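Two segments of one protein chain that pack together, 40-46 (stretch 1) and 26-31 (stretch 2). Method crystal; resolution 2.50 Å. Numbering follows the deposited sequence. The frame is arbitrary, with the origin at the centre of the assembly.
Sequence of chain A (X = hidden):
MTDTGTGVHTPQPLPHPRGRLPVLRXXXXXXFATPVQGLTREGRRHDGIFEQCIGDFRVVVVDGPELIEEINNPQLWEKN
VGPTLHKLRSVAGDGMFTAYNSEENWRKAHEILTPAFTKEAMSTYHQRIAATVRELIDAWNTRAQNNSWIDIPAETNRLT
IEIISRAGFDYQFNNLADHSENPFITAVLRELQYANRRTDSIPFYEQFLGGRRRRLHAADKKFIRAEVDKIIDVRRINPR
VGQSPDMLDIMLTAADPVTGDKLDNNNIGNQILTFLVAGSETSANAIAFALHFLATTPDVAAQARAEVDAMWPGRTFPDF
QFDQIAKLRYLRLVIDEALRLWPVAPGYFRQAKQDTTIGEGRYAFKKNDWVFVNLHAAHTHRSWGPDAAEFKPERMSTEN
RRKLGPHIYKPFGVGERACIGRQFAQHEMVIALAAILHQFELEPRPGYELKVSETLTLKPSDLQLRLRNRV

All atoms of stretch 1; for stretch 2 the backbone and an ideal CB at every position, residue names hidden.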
# COMPACT_ATOMS: atom_id res chain seq x y z
N THR A 40 -17.63 1.47 9.01
CA THR A 40 -18.48 1.12 7.88
C THR A 40 -19.84 0.62 8.35
O THR A 40 -20.88 1.03 7.82
CB THR A 40 -17.79 0.06 7.01
OG1 THR A 40 -16.60 0.62 6.43
CG2 THR A 40 -18.71 -0.42 5.90
N ARG A 41 -19.85 -0.26 9.36
CA ARG A 41 -21.12 -0.70 9.93
C ARG A 41 -21.85 0.46 10.58
O ARG A 41 -23.08 0.57 10.49
CB ARG A 41 -20.88 -1.82 10.94
CG ARG A 41 -20.19 -3.04 10.37
CD ARG A 41 -20.25 -4.22 11.33
NE ARG A 41 -19.59 -5.41 10.78
CZ ARG A 41 -20.16 -6.25 9.92
NH1 ARG A 41 -21.41 -6.04 9.51
NH2 ARG A 41 -19.49 -7.30 9.47
N GLU A 42 -21.11 1.35 11.25
CA GLU A 42 -21.72 2.54 11.84
C GLU A 42 -22.28 3.48 10.78
O GLU A 42 -23.30 4.13 11.01
CB GLU A 42 -20.68 3.26 12.71
CG GLU A 42 -21.02 4.70 13.09
CD GLU A 42 -22.22 4.80 14.01
OE1 GLU A 42 -22.78 5.91 14.14
OE2 GLU A 42 -22.61 3.77 14.60
N GLY A 43 -21.64 3.54 9.61
CA GLY A 43 -22.07 4.46 8.57
C GLY A 43 -23.40 4.12 7.94
O GLY A 43 -24.03 5.01 7.35
N ARG A 44 -23.84 2.87 8.04
CA ARG A 44 -25.09 2.47 7.40
C ARG A 44 -26.33 2.96 8.14
O ARG A 44 -27.43 2.88 7.59
CB ARG A 44 -25.14 0.95 7.24
CG ARG A 44 -24.32 0.44 6.07
CD ARG A 44 -24.62 -1.02 5.78
NE ARG A 44 -24.18 -1.90 6.86
CZ ARG A 44 -22.97 -2.44 6.93
NH1 ARG A 44 -22.08 -2.20 5.97
NH2 ARG A 44 -22.65 -3.23 7.95
N ARG A 45 -26.18 3.47 9.36
CA ARG A 45 -27.29 4.09 10.07
C ARG A 45 -27.29 5.61 9.91
O ARG A 45 -28.12 6.29 10.52
CB ARG A 45 -27.26 3.71 11.56
CG ARG A 45 -26.31 4.53 12.42
CD ARG A 45 -26.43 4.10 13.88
NE ARG A 45 -26.04 5.15 14.81
CZ ARG A 45 -26.20 5.08 16.13
NH1 ARG A 45 -26.74 4.00 16.67
NH2 ARG A 45 -25.81 6.09 16.90
N HIS A 46 -26.38 6.15 9.10
CA HIS A 46 -26.31 7.56 8.79
C HIS A 46 -26.46 7.76 7.28
O HIS A 46 -26.60 6.80 6.52
CB HIS A 46 -24.99 8.17 9.30
CG HIS A 46 -24.83 8.11 10.79
ND1 HIS A 46 -25.55 8.92 11.64
CD2 HIS A 46 -24.04 7.34 11.57
CE1 HIS A 46 -25.21 8.65 12.89
NE2 HIS A 46 -24.29 7.70 12.87
N UNK A 26 -33.34 4.57 16.64
CA UNK A 26 -32.58 3.36 16.38
C UNK A 26 -31.22 3.42 17.07
O UNK A 26 -30.41 4.30 16.79
CB UNK A 26 -32.41 3.15 14.87
N UNK A 27 -30.97 2.47 17.96
CA UNK A 27 -29.72 2.36 18.69
C UNK A 27 -28.93 1.17 18.17
O UNK A 27 -29.50 0.11 17.88
CB UNK A 27 -29.98 2.23 20.19
N UNK A 28 -27.61 1.34 18.05
CA UNK A 28 -26.74 0.33 17.48
C UNK A 28 -25.53 0.12 18.39
O UNK A 28 -24.96 1.09 18.90
CB UNK A 28 -26.30 0.73 16.07
N UNK A 29 -25.16 -1.14 18.58
CA UNK A 29 -23.93 -1.50 19.28
C UNK A 29 -22.89 -1.90 18.24
O UNK A 29 -23.05 -2.91 17.55
CB UNK A 29 -24.17 -2.63 20.28
N UNK A 30 -21.83 -1.10 18.11
CA UNK A 30 -20.77 -1.33 17.15
C UNK A 30 -19.48 -1.62 17.90
O UNK A 30 -19.16 -0.95 18.89
CB UNK A 30 -20.60 -0.13 16.21
N UNK A 31 -18.73 -2.61 17.43
CA UNK A 31 -17.42 -2.94 17.96
C UNK A 31 -16.36 -2.31 17.08
O UNK A 31 -16.22 -2.68 15.90
CB UNK A 31 -17.23 -4.45 18.05

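Stretch 1 begins in a helix that starts earlier in the chain and closes with a type I turn from Gly-43 to His-46. CA-to-CB points toward stretch 2 at Arg-41 and Arg-45 and sideways at Glu-42; the end of Arg-41 leads away. His-46 NE2 donates to Glu-42 OE1 (2.7 Å), and Arg-45 NE forms a salt bridge with the same Glu-42 OE1 (3.4 Å). Stretch 2 is extended, without regular helix or strand, so its CB atoms tend to alternate between facing stretch 1 and facing away.

At position 26 CA-to-CB points toward stretch 1, yet no atom of that stretch lies within 5.5 Å of the ideal CB. The space is open, and the nearest charge is the guanidinium of Arg-45; a small, polar or acidic side chain would suit. The residue is Asp-26. Its carboxylate makes no salt bridge with Arg-45: Asp-26 OD1 is 5.9 Å from Arg-45 NH1, too far for one. The close approach is through the backbone, Asp-26 O lying 3.7 Å from Arg-45 NH1 without a hydrogen bond.

Position 27 points away, its ideal CB 5.1 Å from Arg-45 NH1. Stretch 1 sets little limit here, and almost any side chain would fit. Leu-27 occupies it and touches little of stretch 1.

Position 28 points toward stretch 1, and its ideal CB is 3.4 Å from Arg-45 NH1 and 5.0 Å from Glu-42 OE2. The backbone angles (-132/138) are those of an extended chain. An aliphatic chain could lie along the guanidinium and the backbone of Arg-41, while a polar one could address either charge; the view alone does not separate them. The deposited Leu-28 takes the aliphatic course: chi1 is -144°, between wells, and Leu-28 CD1 reaches 4.1 Å from Arg-41 O. Leu-28 N is 3.1 Å from Arg-45 NH1, near the guanidinium plane at its edge. Both are donors, so the short distance is not a hydrogen bond, and nothing in the geometry makes it favourable.

At position 29 CA-to-CB points away and the ideal CB has nothing of stretch 1 within 5.5 Å, so the contact imposes no choice. Ser-29 stands there, and its side chain makes no contact with stretch 1.

Position 30 returns toward stretch 1. The CA of position 30 is 6.6 Å from the CA of Glu-42, the closest register of the two backbones. The ideal CB of position 30 lies 4.7 Å from Glu-42 OE2. A compact side chain would fill the gap: valine, isoleucine and threonine all suit, the last adding a hydroxyl near the carboxylate. Val-30, with chi1 at -177° (t), packs CG2 3.7 Å from Glu-42 OE2, a van der Waals contact with the carboxylate.

Position 31 points sideways, with nothing of stretch 1 within 5.5 Å of its ideal CB; many residues would serve. Asp-31 leads its carboxylate away, and OD1 is hydrogen-bonded just outside the stretch.

Stretch 2 26-31: DLLSVD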
# COMPACT_ATOMS: atom_id res chain seq x y z
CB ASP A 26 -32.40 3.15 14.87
CG ASP A 26 -31.81 1.79 14.54
OD1 ASP A 26 -31.66 0.95 15.45
OD2 ASP A 26 -31.50 1.56 13.35
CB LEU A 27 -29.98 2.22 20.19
CG LEU A 27 -30.77 3.36 20.84
CD1 LEU A 27 -31.10 3.04 22.28
CD2 LEU A 27 -30.00 4.67 20.73
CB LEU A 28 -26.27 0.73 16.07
CG LEU A 28 -26.07 -0.33 14.98
CD1 LEU A 28 -25.57 0.34 13.71
CD2 LEU A 28 -25.12 -1.44 15.40
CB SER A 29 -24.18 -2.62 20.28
OG SER A 29 -25.09 -2.21 21.28
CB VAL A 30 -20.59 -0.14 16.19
CG1 VAL A 30 -19.52 -0.44 15.16
CG2 VAL A 30 -21.90 0.21 15.52
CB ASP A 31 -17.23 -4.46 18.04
CG ASP A 31 -15.98 -4.85 18.81
OD1 ASP A 31 -15.32 -3.95 19.39
OD2 ASP A 31 -15.65 -6.05 18.84
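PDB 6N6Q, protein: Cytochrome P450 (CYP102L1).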